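Local coordinates for ABC transporter substrate-binding protein (Staphylococcus aureus subsp. aureus NCTC 8325, PDB 3UN6) that probably serves as the substrate-binding component of an ABC-type import system and binds zinc, its natural ligand being unsettled, at residues E116-L128 with E200-V214. Sequence-based numbering, arbitrary orientation. Where two conformers were deposited one is given.
Sequences EGNVIMGQKGMHL and EKLGKGKTLKHGDDV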
ATOM      1  N   GLU A 116       4.030  -7.772  -0.161  1.00 23.52           N
ATOM      2  CA  GLU A 116       2.876  -8.480  -0.710  1.00 23.81           C
ATOM      3  C   GLU A 116       1.528  -7.910  -0.273  1.00 23.27           C
ATOM      4  O   GLU A 116       1.361  -6.676  -0.227  1.00 25.72           O
ATOM      5  CB  GLU A 116       2.991  -9.998  -0.427  1.00 23.56           C
ATOM      6  CG  GLU A 116       4.285 -10.591  -0.963  1.00 27.99           C
ATOM      7  CD  GLU A 116       4.444 -10.502  -2.504  1.00 34.41           C
ATOM      8  OE1 GLU A 116       5.484 -10.991  -3.007  1.00 40.08           O
ATOM      9  OE2 GLU A 116       3.545  -9.976  -3.213  1.00 35.23           O
ATOM     10  N   GLY A 117       0.544  -8.772  -0.032  1.00 21.39           N
ATOM     11  CA  GLY A 117      -0.779  -8.310   0.404  1.00 23.24           C
ATOM     12  C   GLY A 117      -1.697  -7.701  -0.659  1.00 24.17           C
ATOM     13  O   GLY A 117      -2.711  -7.064  -0.322  1.00 26.21           O
ATOM     14  N   ASN A 118      -1.353  -7.874  -1.937  1.00 22.93           N
ATOM     15  CA  ASN A 118      -2.186  -7.382  -3.068  1.00 23.54           C
ATOM     16  C   ASN A 118      -2.915  -8.526  -3.763  1.00 23.80           C
ATOM     17  O   ASN A 118      -2.417  -9.659  -3.819  1.00 22.37           O
ATOM     18  CB  ASN A 118      -1.328  -6.610  -4.100  1.00 23.78           C
ATOM     19  CG  ASN A 118      -1.088  -5.154  -3.693  1.00 26.38           C
ATOM     20  OD1 ASN A 118      -1.991  -4.511  -3.162  1.00 19.14           O
ATOM     21  ND2 ASN A 118       0.115  -4.620  -3.975  1.00 19.18           N
ATOM     22  N   VAL A 119      -4.105  -8.232  -4.276  1.00 24.32           N
ATOM     23  CA  VAL A 119      -4.879  -9.218  -4.985  1.00 25.12           C
ATOM     24  C   VAL A 119      -5.470  -8.697  -6.287  1.00 24.73           C
ATOM     25  O   VAL A 119      -5.528  -7.505  -6.521  1.00 24.12           O
ATOM     26  CB  VAL A 119      -6.069  -9.717  -4.112  1.00 26.37           C
ATOM     27  CG1 VAL A 119      -5.563 -10.434  -2.893  1.00 28.68           C
ATOM     28  CG2 VAL A 119      -6.980  -8.554  -3.716  1.00 26.71           C
ATOM     29  N   ILE A 120      -5.896  -9.638  -7.131  1.00 25.54           N
ATOM     30  CA  ILE A 120      -6.631  -9.353  -8.348  1.00 25.78           C
ATOM     31  C   ILE A 120      -7.875 -10.180  -8.219  1.00 25.66           C
ATOM     32  O   ILE A 120      -7.799 -11.403  -8.133  1.00 26.60           O
ATOM     33  CB  ILE A 120      -5.831  -9.728  -9.604  1.00 28.07           C
ATOM     34  CG1 ILE A 120      -4.579  -8.829  -9.698  1.00 28.49           C
ATOM     35  CG2 ILE A 120      -6.706  -9.572 -10.866  1.00 26.93           C
ATOM     36  CD1 ILE A 120      -3.449  -9.417 -10.518  1.00 30.16           C
HETATM   37  N   MSE A 121      -9.026  -9.508  -8.155  1.00 26.26           N
HETATM   38  CA  MSE A 121     -10.328 -10.146  -8.001  1.00 25.72           C
HETATM   39  C   MSE A 121     -11.094 -10.121  -9.308  1.00 25.92           C
HETATM   40  O   MSE A 121     -10.912  -9.232 -10.116  1.00 25.08           O
HETATM   41  CB  MSE A 121     -11.174  -9.377  -6.977  1.00 26.30           C
HETATM   42  CG  MSE A 121     -10.497  -9.198  -5.642  1.00 26.87           C
HETATM   43 SE   MSE A 121     -10.272 -10.896  -4.748  1.00 36.78          SE
HETATM   44  CE  MSE A 121     -12.173 -11.280  -4.443  1.00 33.52           C
ATOM     45  N   GLY A 122     -11.927 -11.128  -9.512  1.00 25.39           N
ATOM     46  CA  GLY A 122     -12.789 -11.209 -10.680  1.00 27.37           C
ATOM     47  C   GLY A 122     -14.188 -11.524 -10.200  1.00 28.24           C
ATOM     48  O   GLY A 122     -14.392 -11.825  -9.016  1.00 28.25           O
ATOM     49  N   GLN A 123     -15.153 -11.461 -11.106  1.00 30.13           N
ATOM     50  CA  GLN A 123     -16.532 -11.773 -10.771  1.00 32.14           C
ATOM     51  C   GLN A 123     -16.629 -13.230 -10.382  1.00 34.18           C
ATOM     52  O   GLN A 123     -15.782 -14.043 -10.766  1.00 33.07           O
ATOM     53  CB  GLN A 123     -17.455 -11.534 -11.973  1.00 33.13           C
ATOM     54  CG  GLN A 123     -17.593 -10.083 -12.340  1.00 35.39           C
ATOM     55  CD  GLN A 123     -18.366  -9.875 -13.632  1.00 40.95           C
ATOM     56  OE1 GLN A 123     -18.829 -10.836 -14.241  1.00 48.70           O
ATOM     57  NE2 GLN A 123     -18.506  -8.609 -14.057  1.00 38.88           N
ATOM     58  N   LYS A 124     -17.688 -13.544  -9.645  1.00 35.58           N
ATOM     59  CA  LYS A 124     -17.988 -14.885  -9.204  1.00 38.00           C
ATOM     60  C   LYS A 124     -17.936 -15.893 -10.352  1.00 39.51           C
ATOM     61  O   LYS A 124     -18.504 -15.651 -11.420  1.00 40.18           O
ATOM     62  CB  LYS A 124     -19.397 -14.863  -8.616  1.00 40.03           C
ATOM     63  CG  LYS A 124     -19.974 -16.183  -8.202  1.00 44.34           C
ATOM     64  CD  LYS A 124     -21.431 -15.980  -7.799  1.00 49.11           C
ATOM     65  CE  LYS A 124     -22.062 -17.242  -7.265  1.00 50.74           C
ATOM     66  NZ  LYS A 124     -23.450 -16.970  -6.791  1.00 54.55           N
ATOM     67  N   GLY A 125     -17.242 -17.013 -10.132  1.00 40.59           N
ATOM     68  CA  GLY A 125     -17.132 -18.105 -11.128  1.00 41.54           C
ATOM     69  C   GLY A 125     -16.295 -17.869 -12.389  1.00 41.66           C
ATOM     70  O   GLY A 125     -16.288 -18.701 -13.305  1.00 43.51           O
HETATM   71  N   MSE A 126     -15.593 -16.747 -12.450  1.00 39.73           N
HETATM   72  CA  MSE A 126     -14.760 -16.423 -13.599  1.00 40.90           C
HETATM   73  C   MSE A 126     -13.457 -17.217 -13.506  1.00 40.24           C
HETATM   74  O   MSE A 126     -12.979 -17.491 -12.420  1.00 39.79           O
HETATM   75  CB  MSE A 126     -14.503 -14.916 -13.605  1.00 39.27           C
HETATM   76  CG  MSE A 126     -13.801 -14.358 -14.798  1.00 45.29           C
HETATM   77 SE   MSE A 126     -13.792 -12.401 -14.607  1.00 52.77          SE
HETATM   78  CE  MSE A 126     -15.671 -12.081 -15.038  1.00 52.19           C
ATOM     79  N   HIS A 127     -12.916 -17.614 -14.651  0.50 41.63           N
ATOM     80  CA  HIS A 127     -11.658 -18.352 -14.694  0.50 42.04           C
ATOM     81  C   HIS A 127     -10.672 -17.525 -15.502  0.50 41.25           C
ATOM     82  O   HIS A 127     -11.070 -16.816 -16.419  0.50 41.06           O
ATOM     83  CB  HIS A 127     -11.856 -19.716 -15.351  0.50 43.39           C
ATOM     84  CG  HIS A 127     -13.002 -20.501 -14.787  0.50 46.01           C
ATOM     85  ND1 HIS A 127     -12.905 -21.229 -13.621  0.50 46.48           N
ATOM     86  CD2 HIS A 127     -14.266 -20.682 -15.238  0.50 47.31           C
ATOM     87  CE1 HIS A 127     -14.062 -21.816 -13.373  0.50 47.32           C
ATOM     88  NE2 HIS A 127     -14.904 -21.503 -14.340  0.50 48.90           N
ATOM     89  N   LEU A 128      -9.390 -17.607 -15.169  1.00 40.80           N
ATOM     90  CA  LEU A 128      -8.368 -16.851 -15.908  1.00 41.08           C
ATOM     91  C   LEU A 128      -8.398 -17.122 -17.423  1.00 43.44           C
ATOM     92  O   LEU A 128      -8.034 -16.245 -18.215  1.00 41.82           O
ATOM     93  CB  LEU A 128      -6.978 -17.107 -15.337  1.00 40.66           C
ATOM     94  CG  LEU A 128      -6.746 -16.335 -14.047  1.00 40.65           C
ATOM     95  CD1 LEU A 128      -5.481 -16.800 -13.326  1.00 44.20           C
ATOM     96  CD2 LEU A 128      -6.694 -14.837 -14.363  1.00 39.47           C
ATOM     97  N   GLU A 200     -15.106 -11.232  -1.591  1.00 36.13           N
ATOM     98  CA  GLU A 200     -15.571 -12.612  -1.537  1.00 38.62           C
ATOM     99  C   GLU A 200     -16.716 -12.745  -0.560  1.00 40.35           C
ATOM    100  O   GLU A 200     -17.705 -13.370  -0.869  1.00 39.80           O
ATOM    101  CB  GLU A 200     -14.457 -13.567  -1.122  1.00 38.92           C
ATOM    102  CG  GLU A 200     -13.346 -13.689  -2.127  1.00 41.17           C
ATOM    103  CD  GLU A 200     -12.405 -14.846  -1.821  1.00 46.24           C
ATOM    104  OE1 GLU A 200     -12.332 -15.274  -0.647  1.00 53.95           O
ATOM    105  OE2 GLU A 200     -11.725 -15.328  -2.754  1.00 48.01           O
ATOM    106  N   LYS A 201     -16.555 -12.158   0.627  1.00 42.56           N
ATOM    107  CA  LYS A 201     -17.576 -12.196   1.688  1.00 45.60           C
ATOM    108  C   LYS A 201     -18.806 -11.397   1.274  1.00 47.57           C
ATOM    109  O   LYS A 201     -19.911 -11.910   1.286  1.00 48.59           O
ATOM    110  CB  LYS A 201     -17.008 -11.597   2.988  1.00 45.98           C
ATOM    111  CG  LYS A 201     -17.869 -11.768   4.284  1.00 49.57           C
ATOM    112  CD  LYS A 201     -17.514 -10.686   5.330  1.00 51.60           C
ATOM    113  CE  LYS A 201     -17.923 -11.032   6.775  1.00 56.21           C
ATOM    114  NZ  LYS A 201     -16.950 -11.982   7.458  1.00 54.79           N
ATOM    115  N   LEU A 202     -18.612 -10.126   0.934  1.00 49.17           N
ATOM    116  CA  LEU A 202     -19.725  -9.273   0.550  1.00 50.71           C
ATOM    117  C   LEU A 202     -20.170  -9.606  -0.831  1.00 52.37           C
ATOM    118  O   LEU A 202     -19.668  -9.072  -1.825  1.00 51.94           O
ATOM    119  CB  LEU A 202     -19.387  -7.797   0.622  1.00 50.23           C
ATOM    120  CG  LEU A 202     -19.402  -7.185   2.006  1.00 50.74           C
ATOM    121  CD1 LEU A 202     -19.175  -5.681   1.868  1.00 53.17           C
ATOM    122  CD2 LEU A 202     -20.712  -7.471   2.703  1.00 50.80           C
ATOM    123  N   GLY A 203     -21.125 -10.513  -0.884  1.00 54.41           N
ATOM    124  CA  GLY A 203     -21.662 -10.926  -2.130  1.00 55.78           C
ATOM    125  C   GLY A 203     -20.711 -11.793  -2.926  1.00 55.85           C
ATOM    126  O   GLY A 203     -20.146 -12.771  -2.417  1.00 56.65           O
ATOM    127  N   LYS A 204     -20.477 -11.366  -4.159  1.00 54.31           N
ATOM    128  CA  LYS A 204     -19.812 -12.184  -5.130  1.00 52.65           C
ATOM    129  C   LYS A 204     -18.527 -11.607  -5.762  1.00 49.12           C
ATOM    130  O   LYS A 204     -18.563 -10.657  -6.568  1.00 48.10           O
ATOM    131  CB  LYS A 204     -20.882 -12.493  -6.183  1.00 54.24           C
ATOM    132  CG  LYS A 204     -22.167 -13.070  -5.515  1.00 58.09           C
ATOM    133  CD  LYS A 204     -23.435 -13.040  -6.368  1.00 59.54           C
ATOM    134  CE  LYS A 204     -24.635 -13.516  -5.526  1.00 61.28           C
ATOM    135  NZ  LYS A 204     -25.946 -13.426  -6.236  1.00 61.52           N
ATOM    136  N   GLY A 205     -17.402 -12.212  -5.366  1.00 44.48           N
ATOM    137  CA  GLY A 205     -16.080 -11.894  -5.878  1.00 40.17           C
ATOM    138  C   GLY A 205     -15.221 -13.148  -5.768  1.00 37.88           C
ATOM    139  O   GLY A 205     -15.377 -13.925  -4.833  1.00 36.87           O
ATOM    140  N   LYS A 206     -14.328 -13.355  -6.726  1.00 35.08           N
ATOM    141  CA  LYS A 206     -13.442 -14.518  -6.733  1.00 34.86           C
ATOM    142  C   LYS A 206     -12.000 -14.056  -6.832  1.00 32.44           C
ATOM    143  O   LYS A 206     -11.691 -13.152  -7.618  1.00 29.92           O
ATOM    144  CB  LYS A 206     -13.781 -15.436  -7.918  1.00 36.03           C
ATOM    145  CG  LYS A 206     -12.820 -16.626  -8.099  1.00 39.56           C
ATOM    146  CD  LYS A 206     -13.314 -17.595  -9.175  1.00 42.65           C
ATOM    147  CE  LYS A 206     -12.380 -18.806  -9.336  1.00 43.18           C
ATOM    148  NZ  LYS A 206     -12.973 -19.857 -10.226  1.00 42.66           N
ATOM    149  N   THR A 207     -11.122 -14.658  -6.031  1.00 31.84           N
ATOM    150  CA  THR A 207      -9.699 -14.324  -6.064  1.00 31.14           C
ATOM    151  C   THR A 207      -9.060 -15.006  -7.254  1.00 31.11           C
ATOM    152  O   THR A 207      -8.985 -16.234  -7.306  1.00 33.26           O
ATOM    153  CB  THR A 207      -8.968 -14.759  -4.794  1.00 31.76           C
ATOM    154  OG1 THR A 207      -9.598 -14.158  -3.656  1.00 31.85           O
ATOM    155  CG2 THR A 207      -7.483 -14.324  -4.850  1.00 29.54           C
ATOM    156  N   LEU A 208      -8.624 -14.218  -8.225  1.00 29.74           N
ATOM    157  CA  LEU A 208      -8.004 -14.778  -9.422  1.00 30.49           C
ATOM    158  C   LEU A 208      -6.507 -14.956  -9.265  1.00 30.72           C
ATOM    159  O   LEU A 208      -5.959 -15.938  -9.743  1.00 31.42           O
ATOM    160  CB  LEU A 208      -8.281 -13.902 -10.632  1.00 30.59           C
ATOM    161  CG  LEU A 208      -9.749 -13.805 -11.037  1.00 31.05           C
ATOM    162  CD1 LEU A 208      -9.890 -12.806 -12.154  1.00 28.75           C
ATOM    163  CD2 LEU A 208     -10.243 -15.172 -11.446  1.00 33.30           C
ATOM    164  N   LYS A 209      -5.851 -14.032  -8.565  1.00 29.70           N
ATOM    165  CA  LYS A 209      -4.405 -14.083  -8.458  1.00 31.14           C
ATOM    166  C   LYS A 209      -3.910 -13.251  -7.274  1.00 30.35           C
ATOM    167  O   LYS A 209      -4.526 -12.247  -6.912  1.00 28.70           O
ATOM    168  CB  LYS A 209      -3.853 -13.472  -9.762  1.00 32.24           C
ATOM    169  CG  LYS A 209      -2.647 -14.111 -10.341  1.00 37.90           C
ATOM    170  CD  LYS A 209      -2.981 -15.457 -10.897  1.00 41.59           C
ATOM    171  CE  LYS A 209      -1.795 -16.092 -11.576  1.00 44.95           C
ATOM    172  NZ  LYS A 209      -2.103 -17.505 -11.970  1.00 42.78           N
ATOM    173  N   HIS A 210      -2.839 -13.698  -6.630  1.00 30.28           N
ATOM    174  CA  HIS A 210      -2.181 -12.880  -5.637  1.00 30.58           C
ATOM    175  C   HIS A 210      -1.064 -12.115  -6.361  1.00 30.14           C
ATOM    176  O   HIS A 210      -0.540 -12.577  -7.365  1.00 30.40           O
ATOM    177  CB  HIS A 210      -1.669 -13.715  -4.454  1.00 32.18           C
ATOM    178  CG  HIS A 210      -2.743 -14.047  -3.468  1.00 34.52           C
ATOM    179  ND1 HIS A 210      -3.377 -15.267  -3.432  1.00 39.66           N
ATOM    180  CD2 HIS A 210      -3.341 -13.284  -2.522  1.00 39.66           C
ATOM    181  CE1 HIS A 210      -4.300 -15.254  -2.489  1.00 41.07           C
ATOM    182  NE2 HIS A 210      -4.300 -14.062  -1.922  1.00 43.78           N
ATOM    183  N   GLY A 211      -0.726 -10.929  -5.877  1.00 31.09           N
ATOM    184  CA  GLY A 211       0.338 -10.136  -6.503  1.00 32.20           C
ATOM    185  C   GLY A 211       1.605 -10.951  -6.673  1.00 32.97           C
ATOM    186  O   GLY A 211       2.271 -10.864  -7.701  1.00 33.11           O
ATOM    187  N   ASP A 212       1.882 -11.770  -5.659  1.00 32.66           N
ATOM    188  CA  ASP A 212       3.034 -12.661  -5.588  1.00 34.01           C
ATOM    189  C   ASP A 212       3.206 -13.517  -6.839  1.00 33.87           C
ATOM    190  O   ASP A 212       4.329 -13.822  -7.239  1.00 33.00           O
ATOM    191  CB  ASP A 212       2.869 -13.679  -4.440  1.00 35.77           C
ATOM    192  CG  ASP A 212       2.298 -13.082  -3.154  1.00 39.58           C
ATOM    193  OD1 ASP A 212       2.669 -13.594  -2.076  1.00 42.62           O
ATOM    194  OD2 ASP A 212       1.482 -12.128  -3.200  1.00 45.22           O
ATOM    195  N   ASP A 213       2.079 -13.921  -7.421  1.00 33.20           N
ATOM    196  CA  ASP A 213       2.044 -14.789  -8.589  1.00 33.69           C
ATOM    197  C   ASP A 213       2.294 -14.047  -9.878  1.00 32.67           C
ATOM    198  O   ASP A 213       2.449 -14.679 -10.925  1.00 32.95           O
ATOM    199  CB  ASP A 213       0.638 -15.405  -8.759  1.00 34.58           C
ATOM    200  CG  ASP A 213       0.136 -16.132  -7.527  1.00 37.92           C
ATOM    201  OD1 ASP A 213       0.952 -16.789  -6.876  1.00 38.89           O
ATOM    202  OD2 ASP A 213      -1.101 -16.062  -7.231  1.00 40.60           O
ATOM    203  N   VAL A 214       2.267 -12.720  -9.819  1.00 29.77           N
ATOM    204  CA  VAL A 214       2.358 -11.894 -11.007  1.00 29.04           C
ATOM    205  C   VAL A 214       3.673 -11.141 -11.041  1.00 28.12           C
ATOM    206  O   VAL A 214       4.411 -11.246 -12.002  1.00 27.25           O
ATOM    207  CB  VAL A 214       1.192 -10.925 -11.024  1.00 28.01           C
ATOM    208  CG1 VAL A 214       1.223 -10.098 -12.249  1.00 30.82           C
ATOM    209  CG2 VAL A 214      -0.115 -11.707 -10.935  1.00 31.34           C
TER
HETATM  210  O   HOH W   1      -0.654 -11.343  -1.458  1.00 41.25           O
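A classic beta bulge marks the antiparallel pairing of strands 118-122 and 206-210: Leu208 and Lys209 both face Ile120. Ile120 O takes Leu208 N at 2.9 Å, in the carbonyl plane, and also a weak bond from Lys209 N, while Ile120 N donates a hydrogen bond to Lys209 O. Beyond the bulge Gly122 and Lys206 exchange two backbone bonds, and at the other end Gly211 N reaches Asn118 O from above the carbonyl plane.

On one face, Met121, a selenomethionine, bends at chi2 and chi3 (both -67°), which lays SE 3.5 Å from Thr207 OG1 and brings CE to Glu200 CG, also at 3.5 Å. The Thr207 hydroxyl donates to Glu200 OE2 (2.6 Å), tying the strand to the last turn of helix 195-201. Val119 CG1 lies alongside His210 CD2 on this face, and the His210 ring stacks with Trp278.

On the other face, Leu208 CD1 packs on Gly122 CA at 3.6 Å. The extended Lys206 carries NZ to a weak bond with Met126 O, at the last residue of the type II turn 123-126. Ile120 CD1 meets Val214 CG2 tip to tip, and the Ile120 side chain also packs on Leu153 and Leu156 of helix 148-159.

Next to Asn118, which packs on the zinc ligands His46 and Cys220, the Glu116 and Asp212 carboxylates stack with planes 23° apart, Glu116 OE2 to Asp212 OD2 3.0 Å. Glu116 OE1 accepts from Asp217 N, and a water lies 2.9 Å from Asp212 OD2; two like charges held face to face would probably raise the pKa of one of the acids.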